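Long-range contact in mitochondrial edited mRNA stability factor 1 (Trypanosoma brucei, PDB 6NL1), which probably processes the 5' ends of mitochondrial mRNAs, as a Nudix-family RNA-binding protein that helps stabilise edited transcripts: residues Met219-Asn224 with Ile235-Pro240. Residues are numbered along the deposited sequence; the frame is centred on the assembly and turned at random.
With SO4 (sulfate ion), chain B.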
ATOM      1  N   MET A 219     -13.874   1.199   8.989  1.00 26.49           N
ATOM      2  CA  MET A 219     -13.291   0.390   7.929  1.00 21.00           C
ATOM      3  C   MET A 219     -13.916   0.649   6.553  1.00 28.91           C
ATOM      4  O   MET A 219     -15.075   1.051   6.457  1.00 25.25           O
ATOM      5  CB  MET A 219     -13.415  -1.090   8.292  1.00 19.65           C
ATOM      6  CG  MET A 219     -12.784  -1.404   9.648  1.00 28.16           C
ATOM      7  SD  MET A 219     -12.358  -3.128   9.821  1.00 40.44           S
ATOM      8  CE  MET A 219     -13.837  -3.905   9.217  1.00155.59           C
ATOM      9  N   LEU A 220     -13.132   0.416   5.500  1.00 18.03           N
ATOM     10  CA  LEU A 220     -13.594   0.536   4.121  1.00 27.13           C
ATOM     11  C   LEU A 220     -13.244  -0.746   3.386  1.00 26.47           C
ATOM     12  O   LEU A 220     -12.440  -1.541   3.865  1.00 25.94           O
ATOM     13  CB  LEU A 220     -12.880   1.680   3.389  1.00 29.59           C
ATOM     14  CG  LEU A 220     -12.971   3.120   3.887  1.00 51.91           C
ATOM     15  CD1 LEU A 220     -11.759   3.449   4.737  1.00 35.97           C
ATOM     16  CD2 LEU A 220     -13.070   4.083   2.694  1.00 33.29           C
ATOM     17  N   ARG A 221     -13.831  -0.931   2.208  1.00 20.78           N
ATOM     18  CA  ARG A 221     -13.464  -2.049   1.350  1.00 22.92           C
ATOM     19  C   ARG A 221     -13.033  -1.523  -0.012  1.00 25.93           C
ATOM     20  O   ARG A 221     -13.844  -1.006  -0.772  1.00 25.28           O
ATOM     21  CB  ARG A 221     -14.628  -3.029   1.225  1.00 18.44           C
ATOM     22  CG  ARG A 221     -14.998  -3.683   2.571  1.00 24.95           C
ATOM     23  CD  ARG A 221     -16.071  -4.740   2.406  1.00 26.14           C
ATOM     24  NE  ARG A 221     -15.564  -5.949   1.757  1.00 23.62           N
ATOM     25  CZ  ARG A 221     -16.360  -6.895   1.268  1.00 29.26           C
ATOM     26  NH1 ARG A 221     -17.680  -6.763   1.364  1.00 18.78           N
ATOM     27  NH2 ARG A 221     -15.850  -7.968   0.691  1.00 23.12           N
ATOM     28  N   ARG A 222     -11.744  -1.641  -0.299  1.00 27.05           N
ATOM     29  CA  ARG A 222     -11.183  -1.115  -1.525  1.00 26.94           C
ATOM     30  C   ARG A 222     -11.203  -2.182  -2.612  1.00 21.96           C
ATOM     31  O   ARG A 222     -10.764  -3.314  -2.402  1.00 31.85           O
ATOM     32  CB  ARG A 222      -9.746  -0.644  -1.286  1.00 28.07           C
ATOM     33  CG  ARG A 222      -9.081   0.047  -2.490  1.00 32.16           C
ATOM     34  CD  ARG A 222      -7.582   0.208  -2.241  1.00 34.61           C
ATOM     35  NE  ARG A 222      -6.950  -1.098  -2.038  1.00 42.83           N
ATOM     36  CZ  ARG A 222      -5.889  -1.320  -1.262  1.00 45.91           C
ATOM     37  NH1 ARG A 222      -5.313  -0.324  -0.594  1.00 28.26           N
ATOM     38  NH2 ARG A 222      -5.405  -2.551  -1.150  1.00 40.74           N
ATOM     39  N   ILE A 223     -11.701  -1.808  -3.780  1.00 25.57           N
ATOM     40  CA  ILE A 223     -11.739  -2.708  -4.921  1.00 23.00           C
ATOM     41  C   ILE A 223     -10.404  -2.583  -5.628  1.00 31.12           C
ATOM     42  O   ILE A 223     -10.004  -1.494  -6.019  1.00 29.33           O
ATOM     43  CB  ILE A 223     -12.887  -2.331  -5.865  1.00 34.70           C
ATOM     44  CG1 ILE A 223     -14.214  -2.366  -5.097  1.00 30.35           C
ATOM     45  CG2 ILE A 223     -12.905  -3.243  -7.122  1.00 22.74           C
ATOM     46  CD1 ILE A 223     -15.401  -1.766  -5.869  1.00 34.28           C
ATOM     47  N   ASN A 224      -9.698  -3.696  -5.762  1.00 23.37           N
ATOM     48  CA  ASN A 224      -8.359  -3.660  -6.330  1.00 29.73           C
ATOM     49  C   ASN A 224      -8.370  -3.899  -7.845  1.00 32.53           C
ATOM     50  O   ASN A 224      -9.324  -4.445  -8.383  1.00 37.51           O
ATOM     51  CB  ASN A 224      -7.462  -4.650  -5.588  1.00 27.56           C
ATOM     52  CG  ASN A 224      -7.339  -4.312  -4.105  1.00 29.48           C
ATOM     53  OD1 ASN A 224      -6.951  -3.201  -3.757  1.00 31.12           O
ATOM     54  ND2 ASN A 224      -7.693  -5.262  -3.227  1.00 23.21           N
ATOM     55  N   ILE A 235     -10.794  -7.565  -3.140  1.00 21.29           N
ATOM     56  CA  ILE A 235     -11.361  -6.478  -2.330  1.00 23.65           C
ATOM     57  C   ILE A 235     -10.682  -6.450  -0.966  1.00 23.79           C
ATOM     58  O   ILE A 235     -10.748  -7.421  -0.235  1.00 21.75           O
ATOM     59  CB  ILE A 235     -12.888  -6.649  -2.129  1.00 26.55           C
ATOM     60  CG1 ILE A 235     -13.583  -6.844  -3.476  1.00 28.55           C
ATOM     61  CG2 ILE A 235     -13.494  -5.445  -1.372  1.00 18.79           C
ATOM     62  CD1 ILE A 235     -15.099  -7.032  -3.375  1.00 28.14           C
ATOM     63  N   SER A 236     -10.024  -5.342  -0.635  1.00 21.47           N
ATOM     64  CA  SER A 236      -9.312  -5.228   0.645  1.00 22.06           C
ATOM     65  C   SER A 236     -10.175  -4.546   1.705  1.00 23.33           C
ATOM     66  O   SER A 236     -10.568  -3.389   1.541  1.00 27.19           O
ATOM     67  CB  SER A 236      -8.016  -4.413   0.475  1.00 22.68           C
ATOM     68  OG  SER A 236      -7.161  -4.961  -0.519  1.00 30.67           O
ATOM     69  N   LEU A 237     -10.468  -5.265   2.784  1.00 24.65           N
ATOM     70  CA  LEU A 237     -11.078  -4.670   3.966  1.00 26.58           C
ATOM     71  C   LEU A 237      -9.953  -3.992   4.730  1.00 31.25           C
ATOM     72  O   LEU A 237      -8.967  -4.634   5.062  1.00 24.50           O
ATOM     73  CB  LEU A 237     -11.727  -5.748   4.839  1.00 28.80           C
ATOM     74  CG  LEU A 237     -12.283  -5.311   6.197  1.00 31.23           C
ATOM     75  CD1 LEU A 237     -13.526  -4.448   6.008  1.00 20.07           C
ATOM     76  CD2 LEU A 237     -12.603  -6.539   7.065  1.00 27.13           C
ATOM     77  N   LYS A 238     -10.081  -2.699   4.998  1.00 20.93           N
ATOM     78  CA  LYS A 238      -8.950  -1.959   5.534  1.00 23.42           C
ATOM     79  C   LYS A 238      -9.368  -0.845   6.483  1.00 17.93           C
ATOM     80  O   LYS A 238     -10.461  -0.309   6.379  1.00 24.09           O
ATOM     81  CB  LYS A 238      -8.125  -1.365   4.380  1.00 19.68           C
ATOM     82  CG  LYS A 238      -8.909  -0.351   3.521  1.00 19.48           C
ATOM     83  CD  LYS A 238      -8.169   0.053   2.225  1.00 25.65           C
ATOM     84  CE  LYS A 238      -6.801   0.695   2.465  1.00 23.88           C
ATOM     85  NZ  LYS A 238      -6.867   1.942   3.303  1.00 24.73           N
ATOM     86  N   LEU A 239      -8.478  -0.520   7.418  1.00 17.41           N
ATOM     87  CA  LEU A 239      -8.482   0.774   8.087  1.00 21.10           C
ATOM     88  C   LEU A 239      -8.175   1.853   7.031  1.00 19.79           C
ATOM     89  O   LEU A 239      -7.612   1.556   5.977  1.00 27.54           O
ATOM     90  CB  LEU A 239      -7.419   0.802   9.202  1.00 22.27           C
ATOM     91  CG  LEU A 239      -7.490  -0.297  10.274  1.00 32.11           C
ATOM     92  CD1 LEU A 239      -6.371  -0.164  11.331  1.00 21.85           C
ATOM     93  CD2 LEU A 239      -8.851  -0.288  10.947  1.00 29.05           C
ATOM     94  N   PRO A 240      -8.567   3.103   7.298  1.00 25.78           N
ATOM     95  CA  PRO A 240      -8.244   4.194   6.368  1.00 25.07           C
ATOM     96  C   PRO A 240      -6.740   4.383   6.268  1.00 32.85           C
ATOM     97  O   PRO A 240      -6.025   4.072   7.216  1.00 22.31           O
ATOM     98  CB  PRO A 240      -8.856   5.430   7.039  1.00 19.96           C
ATOM     99  CG  PRO A 240      -9.916   4.889   7.973  1.00 25.22           C
ATOM    100  CD  PRO A 240      -9.392   3.555   8.436  1.00 22.30           C
TER
HETATM  101  S   SO4 B 401      -5.058  -2.895   7.482  1.00 54.24           S
HETATM  102  O1  SO4 B 401      -5.827  -1.740   7.042  1.00 45.71           O
HETATM  103  O2  SO4 B 401      -4.068  -3.180   6.444  1.00 82.66           O
HETATM  104  O3  SO4 B 401      -4.394  -2.659   8.758  1.00 52.35           O
HETATM  105  O4  SO4 B 401      -5.952  -4.038   7.654  1.00 77.35           O
HETATM  106  O   HOH W   1     -13.037  -7.367   1.566  1.00 23.40           O
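In the beta hairpin of the Nudix domain, L220 and R222 of strand 216-223 pair with K238 and S236 of strand 235-238, antiparallel. Four backbone hydrogen bonds join them: L220 N to K238 O and K238 N to L220 O, both 2.9 Å, then R222 N to S236 O and S236 N to R222 O, both 2.8 Å. Between these lies the non-hydrogen-bonded pair R221 and L237.

Near the loop end of the hairpin, on the face carrying R222 and K238, S236 OG takes a nearly straight bond from N224 ND2 (2.8 Å, 165°), lying close to the amide plane. R222 NH2 adds a weak one, while its NE reaches back to N224 OD1 at 2.7 Å, so the asparagine amide fixes both the serine hydroxyl and the guanidinium. The lysine's aliphatic chain covers one face of that guanidinium, K238 CD lying over it and CE 3.6 Å from R222 NH1. The lysine then bends at chi3 and chi4, and its NZ bonds to L239 O and G241 O and is salt-bridged to E261 of helix 250-262, which probably eases the repulsion between the lysine and R222, whose NH1 is 4.8 Å from NZ.

On the face of R221, I235 and L237, R221 and L237 meet helix 328-336. R221 packs CB on I235 CG2 (3.7 Å) and CG on L237 CD1; its guanidinium salt-bridges D330 and lies against W333 in a cation-pi contact. One water sits in plane at the guanidinium edge, accepting from NE and donating to I235 O. M219 CE meets both methyls of L237.

Where the strand runs out, L220 CD1 touches the P240 ring, and L239 N bonds a sulfate oxygen. That ion, probably from the crystallisation liquor, also bonds Y292, a residue of the GDP site; R202 of the same site lies beside K238.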